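Local coordinates for protein AvrA (Salmonella typhimurium, PDB 6BE0) that probably acetylates serine and threonine residues of target proteins using acetyl-CoA, as a YopJ-family bacterial effector that binds inositol hexakisphosphate and coenzyme A, at residues A[96-101]-A[163-168]; A[74-79]-A[86-91]. All coordinates share one frame; numbering follows the deposited sequence.

Interaction 1. Residues A[96-101]-A[163-168]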
# COMPACT_ATOMS: atom_id res chain seq x y z
N GLU A 96 4.52 14.91 9.81
CA GLU A 96 3.13 14.75 10.21
C GLU A 96 2.84 13.28 10.52
O GLU A 96 1.97 12.97 11.33
CB GLU A 96 2.20 15.26 9.12
CG GLU A 96 0.72 15.24 9.49
CD GLU A 96 -0.17 15.80 8.39
OE1 GLU A 96 0.33 16.59 7.56
OE2 GLU A 96 -1.37 15.44 8.36
N LEU A 97 3.59 12.38 9.88
CA LEU A 97 3.46 10.95 10.15
C LEU A 97 3.95 10.62 11.55
O LEU A 97 3.22 10.03 12.35
CB LEU A 97 4.25 10.13 9.13
CG LEU A 97 4.32 8.62 9.39
CD1 LEU A 97 3.00 7.95 9.03
CD2 LEU A 97 5.48 7.98 8.64
N VAL A 98 5.20 10.99 11.85
CA VAL A 98 5.83 10.58 13.10
C VAL A 98 5.16 11.24 14.30
O VAL A 98 5.07 10.65 15.38
CB VAL A 98 7.34 10.90 13.11
CG1 VAL A 98 8.06 10.08 12.06
CG2 VAL A 98 7.59 12.39 12.91
N SER A 99 4.68 12.47 14.12
CA SER A 99 3.96 13.16 15.18
C SER A 99 2.57 12.55 15.36
O SER A 99 2.02 12.57 16.46
CB SER A 99 3.85 14.66 14.88
OG SER A 99 3.05 14.90 13.74
N SER A 100 2.02 12.00 14.28
CA SER A 100 0.74 11.29 14.35
C SER A 100 0.93 9.92 14.98
O SER A 100 0.05 9.42 15.68
CB SER A 100 0.11 11.15 12.97
OG SER A 100 -0.36 12.39 12.48
N ILE A 101 2.08 9.30 14.73
CA ILE A 101 2.41 8.03 15.37
C ILE A 101 2.52 8.24 16.88
O ILE A 101 2.08 7.40 17.66
CB ILE A 101 3.73 7.44 14.81
CG1 ILE A 101 3.49 6.90 13.39
CG2 ILE A 101 4.24 6.30 15.69
CD1 ILE A 101 4.76 6.54 12.64
N GLU A 163 12.77 8.43 15.59
CA GLU A 163 13.57 8.44 16.81
C GLU A 163 13.51 9.79 17.52
O GLU A 163 13.56 9.86 18.75
CB GLU A 163 15.03 8.07 16.51
CG GLU A 163 15.27 6.59 16.26
CD GLU A 163 16.71 6.28 15.88
OE1 GLU A 163 17.52 7.23 15.78
OE2 GLU A 163 17.03 5.09 15.67
N ARG A 164 13.40 10.86 16.74
CA ARG A 164 13.38 12.21 17.31
C ARG A 164 12.12 12.47 18.14
O ARG A 164 12.13 13.29 19.05
CB ARG A 164 13.50 13.26 16.20
CG ARG A 164 14.94 13.61 15.85
CD ARG A 164 15.03 14.78 14.88
NE ARG A 164 14.63 14.41 13.53
CZ ARG A 164 15.43 13.80 12.65
NH1 ARG A 164 16.67 13.48 12.99
NH2 ARG A 164 14.98 13.51 11.44
N GLU A 165 11.04 11.77 17.82
CA GLU A 165 9.81 11.88 18.60
C GLU A 165 9.99 11.20 19.96
O GLU A 165 9.20 11.41 20.88
CB GLU A 165 8.63 11.27 17.86
CG GLU A 165 8.27 11.97 16.55
CD GLU A 165 7.71 13.37 16.77
OE1 GLU A 165 8.04 14.27 15.97
OE2 GLU A 165 6.94 13.56 17.73
N GLN A 166 11.05 10.40 20.07
CA GLN A 166 11.40 9.71 21.31
C GLN A 166 10.24 8.91 21.90
O GLN A 166 9.69 9.27 22.95
CB GLN A 166 11.92 10.71 22.35
CG GLN A 166 13.22 11.39 21.94
CD GLN A 166 13.95 12.00 23.12
OE1 GLN A 166 14.95 11.45 23.59
NE2 GLN A 166 13.47 13.14 23.59
N LEU A 167 9.87 7.84 21.21
CA LEU A 167 8.90 6.88 21.73
C LEU A 167 9.66 5.72 22.37
O LEU A 167 10.53 5.13 21.75
CB LEU A 167 7.99 6.36 20.61
CG LEU A 167 6.82 7.25 20.19
CD1 LEU A 167 7.29 8.61 19.71
CD2 LEU A 167 6.01 6.54 19.11
N PRO A 168 9.33 5.39 23.63
CA PRO A 168 10.03 4.27 24.25
C PRO A 168 9.68 2.94 23.60
O PRO A 168 8.54 2.76 23.17
CB PRO A 168 9.55 4.31 25.70
CG PRO A 168 8.20 4.92 25.62
CD PRO A 168 8.27 5.93 24.51
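Glu165 reaches over the backbone of helix 94-106 at Val98 and Ser99, and its side chain can be followed atom by atom. CB points toward the helix, and CG settles 3.7 Å from both Val98 CB and Val98 O. There the chain folds at chi2 (-68°), which turns the carboxylate across the helix, away from the sheet side. CD is 4.0 Å from Val98 CG2, OE1 approaches that same methyl at 3.6 Å, and OE2 lies 3.9 Å from Ser99 CA. These are packing contacts without a hydrogen bond. Glutamate suits this half-open place because its methylenes cover a valine while its charged end lies at the partly exposed side, beside a small serine whose OG is bonded to His95 O. One turn further on, Ile101 CG2 meets Leu167 CD2 at 3.9 Å, the two branched apolar chains crossing at about a right angle. Between Glu165 and Leu167 the chain turns at Gln166, the first residue to leave helical geometry, with positive phi. Lys102 NZ donates to Glu165 O and adds a polar tie. Helix 94-106 packs on strands 111-117 and 125-133 through Leu97 and Ile101, and the end of helix 151-164 lies against its flank.

Interaction 2. Residues A[74-79]-A[86-91]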
# COMPACT_ATOMS: atom_id res chain seq x y z
N PHE A 74 -11.20 12.01 0.77
CA PHE A 74 -12.50 11.38 0.60
C PHE A 74 -12.36 9.87 0.56
O PHE A 74 -13.19 9.14 1.12
CB PHE A 74 -13.17 11.88 -0.68
CG PHE A 74 -13.25 13.37 -0.78
CD1 PHE A 74 -14.19 14.08 -0.06
CD2 PHE A 74 -12.38 14.07 -1.61
CE1 PHE A 74 -14.26 15.45 -0.15
CE2 PHE A 74 -12.46 15.45 -1.71
CZ PHE A 74 -13.40 16.14 -0.97
N LEU A 75 -11.32 9.39 -0.10
CA LEU A 75 -11.08 7.95 -0.22
C LEU A 75 -10.77 7.33 1.13
O LEU A 75 -11.18 6.20 1.42
CB LEU A 75 -9.94 7.69 -1.21
CG LEU A 75 -10.25 8.04 -2.67
CD1 LEU A 75 -9.01 7.91 -3.54
CD2 LEU A 75 -11.37 7.16 -3.21
N VAL A 76 -10.05 8.07 1.96
CA VAL A 76 -9.72 7.61 3.30
C VAL A 76 -10.97 7.62 4.19
O VAL A 76 -11.21 6.68 4.95
CB VAL A 76 -8.61 8.47 3.93
CG1 VAL A 76 -8.44 8.17 5.42
CG2 VAL A 76 -7.30 8.24 3.20
N ALA A 77 -11.75 8.69 4.09
CA ALA A 77 -13.01 8.78 4.83
C ALA A 77 -13.94 7.64 4.44
O ALA A 77 -14.64 7.08 5.28
CB ALA A 77 -13.67 10.13 4.58
N GLN A 78 -13.94 7.31 3.15
CA GLN A 78 -14.75 6.22 2.63
C GLN A 78 -14.32 4.88 3.22
O GLN A 78 -15.15 4.07 3.62
CB GLN A 78 -14.67 6.18 1.10
CG GLN A 78 -15.38 5.00 0.47
CD GLN A 78 -15.52 5.15 -1.03
OE1 GLN A 78 -16.58 5.52 -1.54
NE2 GLN A 78 -14.44 4.87 -1.76
N ALA A 79 -13.01 4.66 3.25
CA ALA A 79 -12.46 3.40 3.75
C ALA A 79 -12.78 3.20 5.23
O ALA A 79 -13.07 2.08 5.66
CB ALA A 79 -10.95 3.36 3.53
N LEU A 86 -10.42 -0.02 10.96
CA LEU A 86 -9.26 0.26 10.11
C LEU A 86 -8.33 1.31 10.71
O LEU A 86 -7.11 1.14 10.70
CB LEU A 86 -9.73 0.72 8.73
CG LEU A 86 -8.65 1.16 7.73
CD1 LEU A 86 -7.77 -0.01 7.33
CD2 LEU A 86 -9.30 1.80 6.51
N ASN A 87 -8.91 2.39 11.23
CA ASN A 87 -8.14 3.50 11.79
C ASN A 87 -7.10 4.03 10.81
O ASN A 87 -5.89 3.97 11.08
CB ASN A 87 -7.45 3.07 13.09
CG ASN A 87 -8.44 2.85 14.23
OD1 ASN A 87 -9.57 3.34 14.19
ND2 ASN A 87 -8.00 2.13 15.25
N LEU A 88 -7.57 4.55 9.68
CA LEU A 88 -6.68 5.09 8.66
C LEU A 88 -6.59 6.61 8.76
O LEU A 88 -7.60 7.29 8.90
CB LEU A 88 -7.15 4.68 7.27
CG LEU A 88 -6.22 5.06 6.11
CD1 LEU A 88 -4.83 4.46 6.30
CD2 LEU A 88 -6.81 4.61 4.79
N LYS A 89 -5.36 7.11 8.70
CA LYS A 89 -5.10 8.55 8.70
C LYS A 89 -4.28 8.93 7.47
O LYS A 89 -3.36 8.22 7.09
CB LYS A 89 -4.36 8.97 9.97
CG LYS A 89 -5.22 9.03 11.22
CD LYS A 89 -6.22 10.17 11.14
CE LYS A 89 -6.91 10.41 12.48
NZ LYS A 89 -7.95 11.47 12.36
N PHE A 90 -4.64 10.05 6.86
CA PHE A 90 -3.86 10.59 5.74
C PHE A 90 -2.99 11.73 6.24
O PHE A 90 -3.48 12.73 6.75
CB PHE A 90 -4.79 11.07 4.62
CG PHE A 90 -4.06 11.73 3.48
CD1 PHE A 90 -3.01 11.10 2.85
CD2 PHE A 90 -4.45 12.99 3.04
CE1 PHE A 90 -2.34 11.70 1.80
CE2 PHE A 90 -3.79 13.60 1.99
CZ PHE A 90 -2.74 12.95 1.37
N VAL A 91 -1.68 11.56 6.09
CA VAL A 91 -0.71 12.57 6.50
C VAL A 91 0.08 13.02 5.27
O VAL A 91 0.30 12.24 4.35
CB VAL A 91 0.24 12.03 7.59
CG1 VAL A 91 -0.54 11.74 8.86
CG2 VAL A 91 0.98 10.79 7.11
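Phe90 presents its CB, not its ring, to Val76 of the helix: Val76 CG2 lies 4.0 Å from Phe90 CB. With CG anti to the backbone N (chi1 176°), the flat phenyl group is carried onward, away from segment 74-79, to pack on Leu69 and Met72 of the same helix 65-82. The other flat group is the peptide after Leu88: Val76 CG1 sits over its face, 3.7 Å from Leu88 O. Val76 is the centre of the contact, a short branched side chain whose methyls both meet Leu88, while CG2 also reaches Phe90. Its CG1 sits 3.9 Å from Leu88 CG, and Leu88 CD2 is 4.0 Å from both methyls, so this one leucine methyl sits at the valine's fork, the side chains crossing at about a right angle. A turn later Ala79 CB meets Leu86 CD2 at 3.7 Å; alanine, with a single methyl, lets the larger leucine come close to the helix backbone. Asn80 OD1 accepts from Leu88 N, tying the helix to the start of the strand. Leu115 also packs on Val76, and Lys195, which binds inositol hexakisphosphate, packs on Ala79. Leu88 and Phe90, and Leu86 just before the strand, point to the helix, the alternation of a beta strand; strand 88-91 is an outermost strand of the alpha/beta sheet, covered on this face by helix 65-82, beside the inositol hexakisphosphate site of this YopJ-family acetyltransferase.

Overall arrangement
Along the chain, interaction 2 closes before interaction 1 opens, and their centres lie 20 Å apart. They are linked by strand 88-91, which runs almost directly into helix 94-106, and they meet where Leu97 CB packs 3.9 Å from Val91 CG2. Helix 65-82 and helix 94-106 cover opposite faces of the mixed five-stranded sheet. The path from strand 88-91 through helix 94-106 to its parallel neighbour 111-117 is a beta-alpha-beta crossover. Interaction 2 is buried and adjoins the inositol hexakisphosphate pocket, whereas interaction 1 is a peripheral packing contact, away from the ligand sites, that joins this helix to the segment leading into strand 170-176, at the far edge of the sheet.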